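Long-range contacts in CT296 (Chlamydia trachomatis, PDB 3QH6), which is of unknown function but has a cupin-clan fold structurally similar to Fe(II) 2-oxoglutarate-dependent enzymes: residues His20-Gly25 / Ala122-Phe127; Lys33-Glu38 / Leu115-Glu120; Arg58-Arg63 / Leu92-Trp97; Glu102-Asp107 / Ala145-Phe150. All blocks are in the same frame, centred on the assembly; numbering follows the deposited sequence.

Contact 1 of 4, residues His20-Gly25 / Ala122-Phe127; sequences HILFEG and AGWGLF
The rings of F23 and F127 meet on one face of the sheet. F23 CD1 comes to the edge of the F127 ring, near its plane, 3.8 Å from F127 CE1. I21 lies alongside F127 on the same face, with I21 CG2 touching F127 CB. L22 and L126 lie on the other face. The indole of W124, from the loop just before the strand, comes in beside L22. L126 CD1 reaches L22 CB at 4.0 Å, and L22 CD2 approaches the indole at its edge, 3.7 Å from W124 CZ3. Further out, E24 lays its extended chain over a face of W124. E24 CB makes a CH-pi contact 3.9 Å from the centre of the six-membered ring. The E24 carboxylate is tilted only 19° from the indole plane. Four backbone hydrogen bonds hold the antiparallel register: I21 pairs with F127 and F23 with G125, each in both directions. The straightest runs from F23 N to G125 O, 2.9 Å long at 177°, nearly along the C=O axis. L22 faces L126 in a non-hydrogen-bonded pair. Strand 20-23 is outermost in the five-stranded sheet. Helix 9-18 packs on I21, while F127 meets helix 77-85 and strand 111-116.

Contact 2 of 4, residues Lys33-Glu38 / Leu115-Glu120; sequences KQLEAE and LCLSGE
E36 carries this contact from helix 29-42 to the end of strand 111-116. Its CB points toward segment 115-120 and rests on L117, with E36 CB 4.0 Å from L117 CB. L117 CD1 is also close to this CB. CG is anti to the backbone N (chi1 -164°), and the chain stays extended beyond it. This carries the carboxylate past L117 to S118. The carboxylate carbon, E36 CD, lies 3.5 Å from S118 CB. At the tip, E36 OE1 accepts a hydrogen bond of 2.9 Å from S118 OG. The hydroxyl comes from above the carboxylate plane, 35° out of it. E36 OE2 lies against the same serine, 3.3 Å from S118 CB. E36 OE1 has a second partner in T144 OG1. S118 OG is also hydrogen-bonded to T144 N, so the buried acid joins the helix to two chain segments. The arrangement is a helix laid against an antiparallel sheet, here where the central strand 111-116 runs out into the loop that begins at L117. The sheet is consistent with the cupin clan and with the similarity to Fe(II) 2-oxoglutarate-dependent enzymes. One helical turn before E36, K33 points its CB away from segment 115-120 and then bends back at chi2. K33 CD comes 3.3 Å from L117 O. This carbonyl oxygen is buried by the contact and has no hydrogen-bond partner in the model. The L35 and L117 side chains cross obliquely, with L35 CD2 4.1 Å from L117 CD2. L35 and L115 also touch I71 of helix 66-75.

Contact 3 of 4, residues Arg58-Arg63 / Leu92-Trp97; sequences RENVHR and LVRDLW
The D95 carboxylate is turned toward the start of the 3-10 segment 61-63. Its CG sits between backbone N and carbonyl carbon (chi1 78°). D95 OD1 takes V61 N on its syn lone pair at 2.8 Å. OD2 takes H62 N, also on the syn side. D95 OD2 accepts again from H62 ND1 at 2.8 Å, from above the carboxylate plane. The imidazole is thus steeply tilted, 72° from the carboxylate, while D95 OD2 stays near the ring plane. This fixes the ring's rotation and would favour an ionised aspartate. L92 meets H62 tip to tip, with L92 CD2 over one ring face, 4.1 Å from its centre. N60 N binds D95 O, and N60 OD1 returns to D95 N at 3.1 Å. W97 N binds R58 O at 2.9 Å. The R58 side chain crosses W97 at about a right angle, its guanidinium 68° from the indole. R58 NH1 reaches W97 O at 2.8 Å, in the guanidinium plane. The pattern is that of a loop pinned along the outermost strand 91-98 of an antiparallel sheet. E59 and L96 form a single bridge, and the H62-D95 His-carboxylate hydrogen bond adds a side-chain tie.

Contact 4 of 4, residues Glu102-Asp107 / Ala145-Phe150; sequences EEILFD and AIILRF
L105 O is held by two donors. R149 NH2 gives L105 O a hydrogen bond of 3.0 Å in the carbonyl plane, though bent to 135° at the hydrogen. A water adds a second at 2.9 Å from L105 O, and the same water accepts from R149 NH1. Another water bridges L105 N to R149 NH2, but its bond to the arginine is weak. R149 NH1 also binds S112 OG on the neighbouring strand 111-116. The guanidinium is buried and flanked on both faces. I147 CG1 lies 3.5 Å above one face, over the centre. D107 CB lies over the opposite face, 3.4 Å from R149 CZ. The arginine chain bends at chi2 (-63°) to bring the group there. D107 meets it tip to tip, with the carboxylate 21° from the guanidinium plane. D107 OD2 is 3.8 Å from R149 NE, a long salt bridge of charge alone, since no N-H points at that oxygen. Its stronger partner is R94. A bound tetraethylene glycol, probably from the crystallisation liquor, lies about 4 Å from the D107 side chain. I104 CG2 touches I147 CD1 at 4.2 Å and also lies near R149 NH2. The loop between strands 91-98 and 111-116 thus lies over I147 and R149 of strand 145-151, on one side of an antiparallel sheet consistent with the cupin clan.

How the contacts relate
All four contacts reach the same antiparallel sheet. Contacts 1 and 3 lie at its outermost strands and are partly buried, on opposite sides of the chain's centre. Both use backbone hydrogen bonds, but contact 1 pairs two strands and adds aromatic packing, while contact 3 fastens a loop through charged and polar side chains. Contacts 2 and 4 are more buried. Contact 2 works through side chains; contact 4 sets an arginine side chain against loop backbone and waters. Contacts 3 and 4 are joined by a 2.8 Å salt bridge from R94 NE to D107 OD2. Backbone hydrogen bonds across neighbouring strands tie contact 4 to contacts 2 and 3. Others tie contact 2 to the loop leading into strand 125-128.

Contact 1 of 4, residues His20-Gly25 / Ala122-Phe127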
# COMPACT_ATOMS: atom_id res chain seq x y z
N HIS A 20 3.27 1.55 12.51
CA HIS A 20 2.41 1.57 11.36
C HIS A 20 1.69 2.90 11.43
O HIS A 20 1.67 3.55 12.48
CB HIS A 20 1.37 0.43 11.39
CG HIS A 20 0.38 0.53 12.51
ND1 HIS A 20 0.48 -0.22 13.67
CD2 HIS A 20 -0.72 1.31 12.67
CE1 HIS A 20 -0.51 0.11 14.49
NE2 HIS A 20 -1.26 1.02 13.90
N ILE A 21 1.10 3.27 10.32
CA ILE A 21 0.17 4.42 10.31
C ILE A 21 -0.82 4.23 9.18
O ILE A 21 -0.45 3.87 8.05
CB ILE A 21 0.93 5.76 10.18
CG1 ILE A 21 -0.04 6.93 10.17
CG2 ILE A 21 1.82 5.81 8.92
CD1 ILE A 21 0.64 8.33 10.37
N LEU A 22 -2.09 4.47 9.48
CA LEU A 22 -3.17 4.31 8.51
C LEU A 22 -3.63 5.66 8.00
O LEU A 22 -3.92 6.54 8.81
CB LEU A 22 -4.36 3.64 9.26
CG LEU A 22 -5.66 3.52 8.44
CD1 LEU A 22 -5.43 2.70 7.18
CD2 LEU A 22 -6.79 2.89 9.27
N PHE A 23 -3.73 5.82 6.67
CA PHE A 23 -4.20 7.09 6.06
C PHE A 23 -5.46 6.89 5.27
O PHE A 23 -5.51 6.04 4.38
CB PHE A 23 -3.15 7.65 5.07
CG PHE A 23 -1.94 8.26 5.73
CD1 PHE A 23 -0.76 7.57 5.82
CD2 PHE A 23 -2.00 9.54 6.23
CE1 PHE A 23 0.35 8.13 6.44
CE2 PHE A 23 -0.89 10.09 6.83
CZ PHE A 23 0.27 9.40 6.93
N GLU A 24 -6.47 7.72 5.54
CA GLU A 24 -7.62 7.82 4.66
C GLU A 24 -7.22 8.57 3.39
O GLU A 24 -6.47 9.54 3.46
CB GLU A 24 -8.76 8.59 5.35
CG GLU A 24 -10.02 8.65 4.50
CD GLU A 24 -11.19 9.36 5.19
OE1 GLU A 24 -11.06 9.76 6.37
OE2 GLU A 24 -12.24 9.51 4.52
N GLY A 25 -7.76 8.13 2.26
CA GLY A 25 -7.55 8.81 0.98
C GLY A 25 -6.09 8.92 0.55
O GLY A 25 -5.65 9.94 0.03
N ALA A 122 -11.86 1.96 -0.16
CA ALA A 122 -11.01 2.10 -1.33
C ALA A 122 -10.08 3.32 -1.16
O ALA A 122 -10.49 4.34 -0.64
CB ALA A 122 -11.86 2.25 -2.60
N GLY A 123 -8.83 3.20 -1.60
CA GLY A 123 -7.89 4.31 -1.50
C GLY A 123 -7.22 4.52 -0.14
O GLY A 123 -6.25 5.27 -0.07
N TRP A 124 -7.74 3.90 0.92
CA TRP A 124 -7.09 3.92 2.26
C TRP A 124 -5.80 3.10 2.19
O TRP A 124 -5.77 2.07 1.52
CB TRP A 124 -7.99 3.33 3.35
CG TRP A 124 -9.17 4.20 3.80
CD1 TRP A 124 -10.15 4.76 3.02
CD2 TRP A 124 -9.48 4.57 5.15
NE1 TRP A 124 -11.05 5.45 3.80
CE2 TRP A 124 -10.66 5.35 5.12
CE3 TRP A 124 -8.88 4.31 6.39
CZ2 TRP A 124 -11.25 5.88 6.28
CZ3 TRP A 124 -9.47 4.84 7.55
CH2 TRP A 124 -10.64 5.62 7.47
N GLY A 125 -4.73 3.54 2.82
CA GLY A 125 -3.51 2.73 2.84
C GLY A 125 -2.86 2.70 4.21
O GLY A 125 -2.94 3.65 4.97
N LEU A 126 -2.20 1.59 4.52
CA LEU A 126 -1.53 1.39 5.80
C LEU A 126 -0.05 1.19 5.54
O LEU A 126 0.31 0.26 4.80
CB LEU A 126 -2.14 0.14 6.51
CG LEU A 126 -1.51 -0.33 7.84
CD1 LEU A 126 -1.73 0.70 8.96
CD2 LEU A 126 -2.05 -1.69 8.28
N PHE A 127 0.81 2.05 6.08
CA PHE A 127 2.25 1.80 6.03
C PHE A 127 2.58 0.99 7.29
O PHE A 127 2.12 1.35 8.37
CB PHE A 127 3.08 3.06 6.12
CG PHE A 127 2.97 3.97 4.90
CD1 PHE A 127 1.88 4.83 4.78
CD2 PHE A 127 3.98 3.98 3.94
CE1 PHE A 127 1.79 5.71 3.69
CE2 PHE A 127 3.89 4.85 2.82
CZ PHE A 127 2.80 5.70 2.69

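Contact 2 of 4, residues Lys33-Glu38 / Leu115-Glu120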
# COMPACT_ATOMS: atom_id res chain seq x y z
N LYS A 33 -9.88 1.59 -8.26
CA LYS A 33 -10.90 0.77 -8.93
C LYS A 33 -10.49 0.33 -10.34
O LYS A 33 -10.80 -0.78 -10.77
CB LYS A 33 -12.22 1.55 -9.05
CG LYS A 33 -12.75 2.11 -7.74
CD LYS A 33 -13.12 1.01 -6.75
CE LYS A 33 -13.95 1.58 -5.61
NZ LYS A 33 -15.27 2.05 -6.08
N GLN A 34 -9.81 1.21 -11.08
CA GLN A 34 -9.33 0.86 -12.41
C GLN A 34 -8.34 -0.29 -12.32
O GLN A 34 -8.47 -1.28 -13.02
CB GLN A 34 -8.71 2.08 -13.12
N LEU A 35 -7.35 -0.18 -11.43
CA LEU A 35 -6.41 -1.28 -11.17
C LEU A 35 -7.14 -2.59 -10.80
O LEU A 35 -6.87 -3.64 -11.37
CB LEU A 35 -5.45 -0.89 -10.02
CG LEU A 35 -4.33 -1.88 -9.68
CD1 LEU A 35 -3.46 -2.13 -10.91
CD2 LEU A 35 -3.46 -1.41 -8.54
N GLU A 36 -8.07 -2.52 -9.85
CA GLU A 36 -8.82 -3.70 -9.47
C GLU A 36 -9.56 -4.36 -10.66
O GLU A 36 -9.63 -5.59 -10.76
CB GLU A 36 -9.80 -3.40 -8.34
CG GLU A 36 -10.27 -4.73 -7.71
CD GLU A 36 -11.51 -4.61 -6.85
OE1 GLU A 36 -11.49 -5.19 -5.74
OE2 GLU A 36 -12.49 -3.95 -7.30
N ALA A 37 -10.12 -3.54 -11.55
CA ALA A 37 -10.87 -4.08 -12.69
C ALA A 37 -9.92 -4.80 -13.64
O ALA A 37 -10.25 -5.86 -14.16
CB ALA A 37 -11.65 -2.97 -13.39
N GLU A 38 -8.73 -4.24 -13.85
CA GLU A 38 -7.71 -4.90 -14.67
C GLU A 38 -7.21 -6.19 -14.04
O GLU A 38 -6.94 -7.16 -14.76
CB GLU A 38 -6.53 -3.96 -14.96
CG GLU A 38 -6.96 -2.65 -15.65
CD GLU A 38 -5.90 -2.06 -16.57
OE1 GLU A 38 -5.09 -2.82 -17.15
OE2 GLU A 38 -5.89 -0.82 -16.74
N LEU A 115 -2.72 -1.21 0.36
CA LEU A 115 -3.62 -0.22 -0.24
C LEU A 115 -4.94 -0.89 -0.57
O LEU A 115 -4.97 -1.86 -1.29
CB LEU A 115 -2.96 0.32 -1.50
CG LEU A 115 -3.67 1.41 -2.28
CD1 LEU A 115 -3.88 2.70 -1.48
CD2 LEU A 115 -2.81 1.68 -3.47
N CYS A 116 -6.03 -0.38 -0.02
CA CYS A 116 -7.33 -0.99 -0.29
C CYS A 116 -7.84 -0.51 -1.68
O CYS A 116 -7.76 0.69 -1.99
CB CYS A 116 -8.30 -0.67 0.84
SG CYS A 116 -9.93 -1.38 0.57
N LEU A 117 -8.32 -1.45 -2.51
CA LEU A 117 -8.63 -1.17 -3.92
C LEU A 117 -10.12 -0.93 -4.17
O LEU A 117 -10.48 -0.31 -5.17
CB LEU A 117 -8.15 -2.31 -4.86
CG LEU A 117 -6.63 -2.53 -4.96
CD1 LEU A 117 -6.32 -3.59 -6.00
CD2 LEU A 117 -5.90 -1.22 -5.30
N SER A 118 -10.98 -1.43 -3.29
CA SER A 118 -12.41 -1.36 -3.53
C SER A 118 -13.24 -1.30 -2.24
O SER A 118 -12.73 -1.50 -1.13
CB SER A 118 -12.85 -2.57 -4.35
OG SER A 118 -12.76 -3.76 -3.59
N GLY A 119 -14.53 -1.01 -2.42
CA GLY A 119 -15.46 -0.97 -1.31
C GLY A 119 -15.41 0.37 -0.61
O GLY A 119 -14.82 1.32 -1.11
N GLU A 120 -15.99 0.42 0.58
CA GLU A 120 -16.04 1.63 1.38
C GLU A 120 -14.67 2.27 1.60
O GLU A 120 -14.52 3.48 1.50
CB GLU A 120 -16.69 1.33 2.73
CG GLU A 120 -17.00 2.56 3.55
CD GLU A 120 -17.90 2.25 4.73
OE1 GLU A 120 -19.10 2.00 4.49
OE2 GLU A 120 -17.40 2.24 5.87

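Contact 3 of 4, residues Arg58-Arg63 / Leu92-Trp97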
# COMPACT_ATOMS: atom_id res chain seq x y z
N ARG A 58 -1.46 -14.24 -8.27
CA ARG A 58 -1.77 -12.98 -7.61
C ARG A 58 -0.50 -12.32 -7.04
O ARG A 58 -0.58 -11.27 -6.42
CB ARG A 58 -2.79 -13.21 -6.48
CG ARG A 58 -4.23 -13.34 -6.99
CD ARG A 58 -5.28 -13.37 -5.90
NE ARG A 58 -5.24 -14.62 -5.14
CZ ARG A 58 -4.81 -14.73 -3.89
NH1 ARG A 58 -4.39 -13.66 -3.21
NH2 ARG A 58 -4.81 -15.92 -3.30
N GLU A 59 0.65 -12.94 -7.26
CA GLU A 59 1.94 -12.40 -6.81
C GLU A 59 2.62 -11.54 -7.89
O GLU A 59 2.58 -11.86 -9.07
CB GLU A 59 2.90 -13.54 -6.47
CG GLU A 59 2.56 -14.31 -5.23
CD GLU A 59 3.50 -15.48 -5.01
OE1 GLU A 59 3.66 -16.27 -5.96
OE2 GLU A 59 4.06 -15.59 -3.90
N ASN A 60 3.24 -10.45 -7.45
CA ASN A 60 3.99 -9.56 -8.33
C ASN A 60 3.17 -9.14 -9.53
O ASN A 60 3.61 -9.25 -10.68
CB ASN A 60 5.32 -10.22 -8.71
CG ASN A 60 6.18 -10.51 -7.49
OD1 ASN A 60 6.12 -9.78 -6.49
ND2 ASN A 60 6.96 -11.59 -7.55
N VAL A 61 1.97 -8.65 -9.27
CA VAL A 61 1.13 -8.19 -10.38
C VAL A 61 1.66 -6.91 -11.06
O VAL A 61 1.24 -6.59 -12.16
CB VAL A 61 -0.34 -8.02 -9.95
CG1 VAL A 61 -0.91 -9.38 -9.54
CG2 VAL A 61 -0.47 -6.99 -8.82
N HIS A 62 2.61 -6.21 -10.43
CA HIS A 62 3.23 -5.08 -11.10
C HIS A 62 4.01 -5.51 -12.34
O HIS A 62 4.26 -4.69 -13.22
CB HIS A 62 4.13 -4.25 -10.21
CG HIS A 62 5.41 -4.93 -9.83
ND1 HIS A 62 5.48 -5.90 -8.84
CD2 HIS A 62 6.67 -4.77 -10.29
CE1 HIS A 62 6.73 -6.31 -8.72
NE2 HIS A 62 7.47 -5.65 -9.59
N ARG A 63 4.43 -6.77 -12.41
CA ARG A 63 5.14 -7.22 -13.63
C ARG A 63 4.17 -7.35 -14.81
O ARG A 63 4.59 -7.50 -15.97
CB ARG A 63 5.83 -8.57 -13.37
CG ARG A 63 6.98 -8.51 -12.38
CD ARG A 63 7.62 -9.89 -12.21
NE ARG A 63 8.32 -10.31 -13.42
CZ ARG A 63 9.59 -10.00 -13.71
NH1 ARG A 63 10.30 -9.27 -12.86
NH2 ARG A 63 10.16 -10.43 -14.83
N LEU A 92 9.80 -0.47 -4.98
CA LEU A 92 8.90 -1.62 -4.96
C LEU A 92 9.65 -2.86 -5.42
O LEU A 92 10.24 -2.85 -6.50
CB LEU A 92 7.70 -1.35 -5.88
CG LEU A 92 6.66 -2.47 -5.92
CD1 LEU A 92 5.90 -2.53 -4.64
CD2 LEU A 92 5.68 -2.26 -7.11
N VAL A 93 9.63 -3.93 -4.62
CA VAL A 93 10.34 -5.17 -4.96
C VAL A 93 9.38 -6.37 -5.10
O VAL A 93 9.68 -7.32 -5.83
CB VAL A 93 11.47 -5.50 -3.94
CG1 VAL A 93 12.58 -4.45 -4.03
CG2 VAL A 93 10.91 -5.64 -2.47
N ARG A 94 8.25 -6.34 -4.40
CA ARG A 94 7.31 -7.46 -4.45
C ARG A 94 5.92 -6.92 -4.22
O ARG A 94 5.77 -5.87 -3.59
CB ARG A 94 7.62 -8.47 -3.33
CG ARG A 94 8.92 -9.25 -3.56
CD ARG A 94 9.18 -10.24 -2.39
NE ARG A 94 9.51 -9.55 -1.15
CZ ARG A 94 10.70 -9.03 -0.89
NH1 ARG A 94 11.66 -9.10 -1.80
NH2 ARG A 94 10.94 -8.41 0.27
N ASP A 95 4.90 -7.62 -4.70
CA ASP A 95 3.54 -7.25 -4.33
C ASP A 95 2.61 -8.47 -4.29
O ASP A 95 2.99 -9.56 -4.71
CB ASP A 95 3.03 -6.15 -5.26
CG ASP A 95 2.60 -6.67 -6.59
OD1 ASP A 95 1.84 -7.67 -6.61
OD2 ASP A 95 3.02 -6.08 -7.60
N LEU A 96 1.42 -8.32 -3.73
CA LEU A 96 0.48 -9.44 -3.72
C LEU A 96 -0.91 -8.85 -3.72
O LEU A 96 -1.23 -7.99 -2.90
CB LEU A 96 0.67 -10.30 -2.46
CG LEU A 96 -0.24 -11.53 -2.28
CD1 LEU A 96 0.04 -12.63 -3.29
CD2 LEU A 96 -0.13 -12.11 -0.87
N TRP A 97 -1.76 -9.31 -4.62
CA TRP A 97 -3.14 -8.86 -4.64
C TRP A 97 -3.94 -9.81 -3.76
O TRP A 97 -3.98 -11.00 -4.03
CB TRP A 97 -3.64 -8.93 -6.08
CG TRP A 97 -5.07 -8.52 -6.23
CD1 TRP A 97 -5.71 -7.53 -5.57
CD2 TRP A 97 -6.02 -9.12 -7.12
NE1 TRP A 97 -7.03 -7.46 -6.01
CE2 TRP A 97 -7.23 -8.43 -6.95
CE3 TRP A 97 -5.96 -10.17 -8.04
CZ2 TRP A 97 -8.38 -8.76 -7.67
CZ3 TRP A 97 -7.09 -10.50 -8.74
CH2 TRP A 97 -8.29 -9.79 -8.55

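Contact 4 of 4, residues Glu102-Asp107 / Ala145-Phe150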
# COMPACT_ATOMS: atom_id res chain seq x y z
N GLU A 102 -5.63 -12.38 5.93
CA GLU A 102 -4.87 -13.53 6.38
C GLU A 102 -3.81 -13.92 5.35
O GLU A 102 -2.90 -14.70 5.65
CB GLU A 102 -5.82 -14.70 6.62
CG GLU A 102 -6.71 -14.56 7.85
CD GLU A 102 -7.90 -13.61 7.64
OE1 GLU A 102 -8.26 -13.33 6.47
OE2 GLU A 102 -8.47 -13.14 8.65
N GLU A 103 -3.95 -13.38 4.14
CA GLU A 103 -3.07 -13.75 3.03
C GLU A 103 -1.78 -12.93 3.09
O GLU A 103 -0.78 -13.23 2.42
CB GLU A 103 -3.82 -13.55 1.71
CG GLU A 103 -4.89 -14.64 1.47
CD GLU A 103 -5.80 -14.37 0.29
OE1 GLU A 103 -5.90 -13.20 -0.14
OE2 GLU A 103 -6.41 -15.33 -0.21
N ILE A 104 -1.79 -11.91 3.93
CA ILE A 104 -0.64 -11.02 4.08
C ILE A 104 0.30 -11.63 5.08
O ILE A 104 0.09 -11.52 6.30
CB ILE A 104 -1.10 -9.65 4.62
CG1 ILE A 104 -2.21 -9.08 3.74
CG2 ILE A 104 0.09 -8.70 4.74
CD1 ILE A 104 -2.78 -7.78 4.29
N LEU A 105 1.36 -12.28 4.61
CA LEU A 105 2.25 -12.99 5.55
C LEU A 105 3.48 -12.14 5.86
O LEU A 105 3.65 -11.08 5.27
CB LEU A 105 2.68 -14.33 4.95
CG LEU A 105 1.49 -15.11 4.41
CD1 LEU A 105 1.93 -16.34 3.62
CD2 LEU A 105 0.63 -15.48 5.59
N PHE A 106 4.34 -12.60 6.76
CA PHE A 106 5.55 -11.84 7.09
C PHE A 106 6.46 -11.62 5.87
O PHE A 106 6.71 -12.53 5.08
CB PHE A 106 6.35 -12.56 8.21
CG PHE A 106 7.63 -11.85 8.59
CD1 PHE A 106 7.60 -10.71 9.36
CD2 PHE A 106 8.87 -12.33 8.18
CE1 PHE A 106 8.76 -10.04 9.70
CE2 PHE A 106 10.03 -11.67 8.53
CZ PHE A 106 9.97 -10.51 9.30
N ASP A 107 6.99 -10.40 5.76
CA ASP A 107 8.01 -10.06 4.76
C ASP A 107 8.99 -9.15 5.47
O ASP A 107 8.58 -8.27 6.22
CB ASP A 107 7.34 -9.35 3.56
CG ASP A 107 8.30 -9.09 2.40
OD1 ASP A 107 9.23 -8.28 2.57
OD2 ASP A 107 8.09 -9.65 1.30
N ALA A 145 -7.39 -5.84 -1.80
CA ALA A 145 -6.34 -4.92 -1.48
C ALA A 145 -5.07 -5.41 -2.13
O ALA A 145 -5.00 -6.55 -2.61
CB ALA A 145 -6.17 -4.82 0.04
N ILE A 146 -4.07 -4.54 -2.18
CA ILE A 146 -2.77 -4.97 -2.71
C ILE A 146 -1.71 -4.60 -1.68
O ILE A 146 -1.72 -3.51 -1.12
CB ILE A 146 -2.48 -4.37 -4.12
CG1 ILE A 146 -1.18 -4.95 -4.71
CG2 ILE A 146 -2.43 -2.81 -4.13
CD1 ILE A 146 -0.99 -4.55 -6.16
N ILE A 147 -0.85 -5.57 -1.35
CA ILE A 147 0.23 -5.30 -0.44
C ILE A 147 1.47 -5.04 -1.27
O ILE A 147 1.77 -5.78 -2.21
CB ILE A 147 0.47 -6.46 0.58
CG1 ILE A 147 1.61 -6.10 1.51
CG2 ILE A 147 0.73 -7.80 -0.13
CD1 ILE A 147 1.15 -5.24 2.70
N LEU A 148 2.17 -3.97 -0.94
CA LEU A 148 3.31 -3.50 -1.71
C LEU A 148 4.50 -3.57 -0.79
O LEU A 148 4.44 -3.03 0.31
CB LEU A 148 3.08 -2.03 -2.09
CG LEU A 148 1.82 -1.79 -2.95
CD1 LEU A 148 1.51 -0.30 -3.02
CD2 LEU A 148 2.02 -2.39 -4.33
N ARG A 149 5.58 -4.22 -1.22
CA ARG A 149 6.74 -4.36 -0.38
C ARG A 149 7.84 -3.45 -0.86
O ARG A 149 8.28 -3.57 -2.00
CB ARG A 149 7.24 -5.82 -0.41
CG ARG A 149 6.17 -6.89 -0.19
CD ARG A 149 5.54 -6.77 1.20
NE ARG A 149 4.74 -7.96 1.48
CZ ARG A 149 4.23 -8.27 2.65
NH1 ARG A 149 4.44 -7.48 3.69
NH2 ARG A 149 3.52 -9.40 2.79
N PHE A 150 8.41 -2.63 0.03
CA PHE A 150 9.43 -1.67 -0.41
C PHE A 150 10.76 -1.96 0.24
O PHE A 150 10.81 -2.17 1.44
CB PHE A 150 9.02 -0.22 -0.08
CG PHE A 150 7.83 0.26 -0.86
CD1 PHE A 150 7.98 0.86 -2.10
CD2 PHE A 150 6.55 0.07 -0.37
CE1 PHE A 150 6.85 1.28 -2.85
CE2 PHE A 150 5.44 0.50 -1.11
CZ PHE A 150 5.60 1.10 -2.33
O HOH W 1 4.02 -8.47 6.50
O HOH W 2 2.79 -12.36 1.85